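Local structure of 2-polyprenyl-6-methoxyphenol hydroxylase-like FAD-dependent oxidoreductase (Streptomyces sp. NRRL 11266, 6UI5) at residues E377-I388 with D400-P408. The protein is an FAD-dependent oxidoreductase of the aromatic-ring hydroxylase family, which binds flavin-adenine dinucleotide in a Rossmann-type domain. Residues are numbered along the deposited sequence; the frame is centred on the assembly and turned at random.
Sequences EIVTNLGPAVPI and DRLLGRRLP
Glu377, in the last turn of helix 369-379, forms salt bridges with Arg401 and Arg405. Its chain runs extended beyond CG and brings the carboxylate to both guanidinium groups. Glu377 OE1 lies 2.6 Å from Arg401 NH2, at the edge of that guanidinium and near its plane. The hydrogen bond from Arg401 NH2 to Glu377 OE2 is weak, and Arg401 is poorly ordered. NH2 of Arg405 meets Glu377 OE2 at the edge of its own group, with the carboxylate and guanidinium planes 70° apart. The modelled spacing there is too short to be trusted in detail. NH1 of Arg405 lies over one face of the Arg401 guanidinium.

Arg406 reaches the chain just past the helix end; its chain bends at chi3 (-33°). Arg406 NH2 donates to Asn381 O at 3.2 Å, nearly straight at 166° and in the guanidinium plane. The same NH2 also forms a salt bridge with Glu52. Asn381 is the positive-phi residue of a Schellman motif that ends the helix, and its OD1 bonds to Asn47.

The backbones meet at Val386, whose N donates to Gly404 O at 2.7 Å, on a lone pair of the carbonyl. Gly404 CA makes a CA-H...O contact with Val386 O at 3.2 Å. Gly404 has positive phi, at the third position of the type II turn 402-405, which lets its CA lie close against that carbonyl.

Packing contacts lie beside this pairing. Ala385 CB lies over one face of the Arg405 guanidinium, 3.3 Å from Arg405 NE. Ile388 CG2 makes an apolar contact with Leu403 CD2 at 3.7 Å, and Ile388 CG1 rests on Gly404 CA.

The contact ties the end of helix 369-379 and the loop after it to the loop 400-408, which leads to strand 411-414. One carboxylate between two arginines probably stays ionised and offsets part of their positive charge.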
ATOM      1  N   GLU A 377      -9.190  -7.297   8.869  1.00 45.01           N
ATOM      2  CA  GLU A 377     -10.644  -7.322   8.959  1.00 42.72           C
ATOM      3  C   GLU A 377     -11.261  -7.748   7.644  1.00 40.69           C
ATOM      4  O   GLU A 377     -12.221  -8.533   7.623  1.00 41.78           O
ATOM      5  CB  GLU A 377     -11.175  -5.941   9.336  1.00 39.77           C
ATOM      6  CG  GLU A 377     -10.927  -5.575  10.774  1.00 59.35           C
ATOM      7  CD  GLU A 377     -11.729  -4.357  11.165  1.00 69.86           C
ATOM      8  OE1 GLU A 377     -12.115  -4.293  12.351  1.00 80.00           O
ATOM      9  OE2 GLU A 377     -11.995  -3.479  10.283  1.00 58.19           O
ATOM     10  N   ILE A 378     -10.740  -7.215   6.542  1.00 33.46           N
ATOM     11  CA  ILE A 378     -11.348  -7.448   5.241  1.00 44.15           C
ATOM     12  C   ILE A 378     -11.078  -8.878   4.759  1.00 42.71           C
ATOM     13  O   ILE A 378     -12.011  -9.621   4.444  1.00 39.35           O
ATOM     14  CB  ILE A 378     -10.847  -6.371   4.275  1.00 42.40           C
ATOM     15  CG1 ILE A 378     -11.692  -5.144   4.504  1.00 47.91           C
ATOM     16  CG2 ILE A 378     -10.923  -6.801   2.825  1.00 44.14           C
ATOM     17  CD1 ILE A 378     -11.159  -3.983   3.836  1.00 60.77           C
ATOM     18  N   VAL A 379      -9.814  -9.316   4.781  1.00 45.19           N
ATOM     19  CA  VAL A 379      -9.508 -10.668   4.326  1.00 44.58           C
ATOM     20  C   VAL A 379     -10.124 -11.722   5.226  1.00 51.20           C
ATOM     21  O   VAL A 379     -10.253 -12.866   4.793  1.00 45.46           O
ATOM     22  CB  VAL A 379      -7.981 -10.935   4.180  1.00 40.86           C
ATOM     23  CG1 VAL A 379      -7.303  -9.757   3.512  1.00 52.42           C
ATOM     24  CG2 VAL A 379      -7.316 -11.241   5.512  1.00 39.35           C
ATOM     25  N   THR A 380     -10.530 -11.390   6.461  1.00 42.59           N
ATOM     26  CA  THR A 380     -11.266 -12.392   7.237  1.00 44.44           C
ATOM     27  C   THR A 380     -12.776 -12.224   7.123  1.00 44.10           C
ATOM     28  O   THR A 380     -13.528 -12.963   7.777  1.00 35.54           O
ATOM     29  CB  THR A 380     -10.861 -12.386   8.706  1.00 43.10           C
ATOM     30  OG1 THR A 380     -11.121 -11.087   9.268  1.00 55.98           O
ATOM     31  CG2 THR A 380      -9.380 -12.724   8.870  1.00 33.71           C
ATOM     32  N   ASN A 381     -13.232 -11.282   6.294  1.00 32.35           N
ATOM     33  CA  ASN A 381     -14.645 -10.921   6.184  1.00 45.91           C
ATOM     34  C   ASN A 381     -15.277 -10.494   7.519  1.00 41.68           C
ATOM     35  O   ASN A 381     -16.512 -10.462   7.632  1.00 49.53           O
ATOM     36  CB  ASN A 381     -15.433 -12.056   5.532  1.00 46.46           C
ATOM     37  CG  ASN A 381     -14.872 -12.394   4.133  1.00 56.17           C
ATOM     38  OD1 ASN A 381     -14.262 -13.443   3.939  1.00 61.97           O
ATOM     39  ND2 ASN A 381     -15.016 -11.465   3.183  1.00 46.23           N
ATOM     40  N   LEU A 382     -14.472 -10.133   8.539  1.00 40.00           N
ATOM     41  CA  LEU A 382     -14.996  -9.260   9.607  1.00 46.59           C
ATOM     42  C   LEU A 382     -15.381  -7.933   9.010  1.00 50.22           C
ATOM     43  O   LEU A 382     -16.478  -7.418   9.240  1.00 45.07           O
ATOM     44  CB  LEU A 382     -13.961  -9.043  10.705  1.00 44.52           C
ATOM     45  CG  LEU A 382     -13.542 -10.328  11.403  1.00 52.11           C
ATOM     46  CD1 LEU A 382     -12.369 -10.063  12.351  1.00 40.70           C
ATOM     47  CD2 LEU A 382     -14.767 -10.969  12.090  1.00 46.94           C
ATOM     48  N   GLY A 383     -14.450  -7.361   8.257  1.00 65.15           N
ATOM     49  CA  GLY A 383     -14.721  -6.912   6.919  1.00 63.38           C
ATOM     50  C   GLY A 383     -15.514  -5.656   6.927  1.00 60.97           C
ATOM     51  O   GLY A 383     -15.965  -5.192   7.970  1.00 70.45           O
ATOM     52  N   PRO A 384     -15.790  -5.159   5.757  1.00 55.00           N
ATOM     53  CA  PRO A 384     -16.267  -3.777   5.615  1.00 46.50           C
ATOM     54  C   PRO A 384     -17.393  -3.486   6.598  1.00 56.22           C
ATOM     55  O   PRO A 384     -18.440  -4.144   6.559  1.00 60.11           O
ATOM     56  CB  PRO A 384     -16.746  -3.712   4.164  1.00 49.78           C
ATOM     57  CG  PRO A 384     -17.163  -5.168   3.862  1.00 54.52           C
ATOM     58  CD  PRO A 384     -16.348  -6.083   4.763  1.00 44.87           C
ATOM     59  N   ALA A 385     -17.136  -2.572   7.543  1.00 44.75           N
ATOM     60  CA  ALA A 385     -18.204  -1.977   8.333  1.00 54.64           C
ATOM     61  C   ALA A 385     -19.283  -1.429   7.416  1.00 47.76           C
ATOM     62  O   ALA A 385     -18.989  -0.745   6.436  1.00 46.05           O
ATOM     63  CB  ALA A 385     -17.656  -0.852   9.218  1.00 49.86           C
ATOM     64  N   VAL A 386     -20.528  -1.789   7.706  1.00 49.90           N
ATOM     65  CA  VAL A 386     -21.666  -1.232   6.963  1.00 50.07           C
ATOM     66  C   VAL A 386     -21.853   0.223   7.382  1.00 63.57           C
ATOM     67  O   VAL A 386     -21.894   0.516   8.593  1.00 57.32           O
ATOM     68  CB  VAL A 386     -22.927  -2.052   7.234  1.00 51.88           C
ATOM     69  CG1 VAL A 386     -24.193  -1.234   6.917  1.00 43.78           C
ATOM     70  CG2 VAL A 386     -22.885  -3.391   6.452  1.00 45.63           C
ATOM     71  N   PRO A 387     -21.942   1.162   6.444  1.00 69.01           N
ATOM     72  CA  PRO A 387     -22.025   2.577   6.832  1.00 71.33           C
ATOM     73  C   PRO A 387     -23.346   2.870   7.539  1.00 74.02           C
ATOM     74  O   PRO A 387     -24.431   2.559   7.032  1.00 71.08           O
ATOM     75  CB  PRO A 387     -21.907   3.319   5.496  1.00 65.57           C
ATOM     76  CG  PRO A 387     -22.332   2.322   4.455  1.00 59.97           C
ATOM     77  CD  PRO A 387     -21.964   0.969   4.979  1.00 60.60           C
ATOM     78  N   ILE A 388     -23.249   3.459   8.728  1.00 68.55           N
ATOM     79  CA  ILE A 388     -24.417   3.730   9.564  1.00 60.28           C
ATOM     80  C   ILE A 388     -24.457   5.233   9.800  1.00 54.86           C
ATOM     81  O   ILE A 388     -23.545   5.790  10.427  1.00 47.76           O
ATOM     82  CB  ILE A 388     -24.369   2.967  10.900  1.00 52.51           C
ATOM     83  CG1 ILE A 388     -24.344   1.448  10.696  1.00 40.71           C
ATOM     84  CG2 ILE A 388     -25.527   3.407  11.821  1.00 47.26           C
ATOM     85  CD1 ILE A 388     -25.690   0.817  10.424  1.00 40.76           C
ATOM     86  N   ASP A 400     -15.392   4.459  16.166  1.00 97.87           N
ATOM     87  CA  ASP A 400     -16.229   3.403  16.724  1.00 83.84           C
ATOM     88  C   ASP A 400     -15.984   2.119  15.941  1.00 83.71           C
ATOM     89  O   ASP A 400     -16.168   2.085  14.721  1.00 74.33           O
ATOM     90  CB  ASP A 400     -17.705   3.804  16.663  1.00 77.10           C
ATOM     91  CG  ASP A 400     -18.619   2.843  17.415  1.00 80.63           C
ATOM     92  OD1 ASP A 400     -18.147   1.806  17.920  1.00 88.24           O
ATOM     93  OD2 ASP A 400     -19.832   3.125  17.476  1.00 79.94           O
ATOM     94  N   ARG A 401     -15.587   1.066  16.649  1.00 91.72           N
ATOM     95  CA  ARG A 401     -15.252  -0.220  16.061  1.00 93.66           C
ATOM     96  C   ARG A 401     -16.407  -1.207  16.106  1.00 85.58           C
ATOM     97  O   ARG A 401     -16.234  -2.372  15.730  1.00 83.13           O
ATOM     98  CB  ARG A 401     -14.031  -0.803  16.776  1.00106.01           C
ATOM     99  CG  ARG A 401     -12.730  -0.147  16.325  1.00113.73           C
ATOM    100  CD  ARG A 401     -12.189  -0.843  15.096  1.00118.03           C
ATOM    101  NE  ARG A 401     -11.846   0.031  13.974  1.00114.04           N
ATOM    102  CZ  ARG A 401     -11.654  -0.407  12.734  1.00110.33           C
ATOM    103  NH1 ARG A 401     -11.349   0.449  11.754  1.00109.88           N
ATOM    104  NH2 ARG A 401     -11.763  -1.711  12.454  1.00111.78           N
ATOM    105  N   LEU A 402     -17.575  -0.778  16.573  1.00 77.81           N
ATOM    106  CA  LEU A 402     -18.721  -1.668  16.701  1.00 71.86           C
ATOM    107  C   LEU A 402     -19.840  -1.364  15.719  1.00 70.97           C
ATOM    108  O   LEU A 402     -20.459  -2.300  15.194  1.00 74.07           O
ATOM    109  CB  LEU A 402     -19.267  -1.621  18.139  1.00 61.62           C
ATOM    110  CG  LEU A 402     -18.265  -2.058  19.216  1.00 65.92           C
ATOM    111  CD1 LEU A 402     -18.824  -1.896  20.611  1.00 61.87           C
ATOM    112  CD2 LEU A 402     -17.759  -3.500  19.017  1.00 71.65           C
ATOM    113  N   LEU A 403     -20.116  -0.081  15.454  1.00 62.85           N
ATOM    114  CA  LEU A 403     -21.191   0.283  14.536  1.00 57.07           C
ATOM    115  C   LEU A 403     -20.940  -0.292  13.152  1.00 53.54           C
ATOM    116  O   LEU A 403     -19.823  -0.231  12.624  1.00 43.39           O
ATOM    117  CB  LEU A 403     -21.338   1.799  14.428  1.00 53.52           C
ATOM    118  CG  LEU A 403     -22.456   2.471  15.231  1.00 63.65           C
ATOM    119  CD1 LEU A 403     -22.315   3.971  15.138  1.00 74.69           C
ATOM    120  CD2 LEU A 403     -23.845   2.058  14.769  1.00 61.53           C
ATOM    121  N   GLY A 404     -22.004  -0.831  12.563  1.00 50.16           N
ATOM    122  CA  GLY A 404     -21.943  -1.381  11.227  1.00 49.98           C
ATOM    123  C   GLY A 404     -21.246  -2.707  11.127  1.00 50.51           C
ATOM    124  O   GLY A 404     -20.877  -3.099  10.014  1.00 54.44           O
ATOM    125  N   ARG A 405     -21.004  -3.391  12.253  1.00 43.79           N
ATOM    126  CA  ARG A 405     -20.288  -4.665  12.259  1.00 45.28           C
ATOM    127  C   ARG A 405     -20.949  -5.669  13.173  1.00 52.51           C
ATOM    128  O   ARG A 405     -21.637  -5.314  14.130  1.00 64.80           O
ATOM    129  CB  ARG A 405     -18.831  -4.508  12.690  1.00 34.33           C
ATOM    130  CG  ARG A 405     -18.180  -3.560  11.746  1.00 60.56           C
ATOM    131  CD  ARG A 405     -16.727  -3.634  11.665  1.00 84.07           C
ATOM    132  NE  ARG A 405     -16.240  -2.264  11.789  1.00111.14           N
ATOM    133  CZ  ARG A 405     -15.000  -1.884  11.541  1.00122.70           C
ATOM    134  NH1 ARG A 405     -14.646  -0.601  11.693  1.00124.37           N
ATOM    135  NH2 ARG A 405     -14.115  -2.781  11.112  1.00131.02           N
ATOM    136  N   ARG A 406     -20.741  -6.934  12.852  1.00 47.41           N
ATOM    137  CA  ARG A 406     -21.166  -7.989  13.751  1.00 49.08           C
ATOM    138  C   ARG A 406     -20.252  -7.996  14.972  1.00 48.07           C
ATOM    139  O   ARG A 406     -19.042  -7.772  14.871  1.00 44.36           O
ATOM    140  CB  ARG A 406     -21.154  -9.355  13.030  1.00 41.62           C
ATOM    141  CG  ARG A 406     -22.279  -9.533  11.946  1.00 48.06           C
ATOM    142  CD  ARG A 406     -22.059 -10.803  11.121  1.00 45.92           C
ATOM    143  NE  ARG A 406     -20.625 -10.984  11.029  1.00 48.01           N
ATOM    144  CZ  ARG A 406     -19.908 -10.672   9.972  1.00 43.43           C
ATOM    145  NH1 ARG A 406     -20.516 -10.223   8.877  1.00 41.54           N
ATOM    146  NH2 ARG A 406     -18.588 -10.830  10.010  1.00 48.90           N
ATOM    147  N   LEU A 407     -20.840  -8.261  16.128  1.00 45.46           N
ATOM    148  CA  LEU A 407     -20.134  -8.190  17.391  1.00 48.08           C
ATOM    149  C   LEU A 407     -19.038  -9.263  17.525  1.00 67.80           C
ATOM    150  O   LEU A 407     -19.054 -10.290  16.828  1.00 70.37           O
ATOM    151  CB  LEU A 407     -21.138  -8.348  18.521  1.00 46.12           C
ATOM    152  CG  LEU A 407     -21.990  -7.111  18.735  1.00 48.08           C
ATOM    153  CD1 LEU A 407     -23.097  -7.489  19.699  1.00 56.44           C
ATOM    154  CD2 LEU A 407     -21.102  -5.987  19.323  1.00 45.24           C
ATOM    155  N   PRO A 408     -18.093  -9.054  18.450  1.00 64.38           N
ATOM    156  CA  PRO A 408     -17.064 -10.071  18.720  1.00 53.03           C
ATOM    157  C   PRO A 408     -17.600 -11.282  19.474  1.00 57.13           C
ATOM    158  O   PRO A 408     -18.675 -11.261  20.087  1.00 54.98           O
ATOM    159  CB  PRO A 408     -16.031  -9.322  19.574  1.00 62.21           C
ATOM    160  CG  PRO A 408     -16.341  -7.857  19.388  1.00 68.88           C
ATOM    161  CD  PRO A 408     -17.809  -7.780  19.143  1.00 67.89           C
TER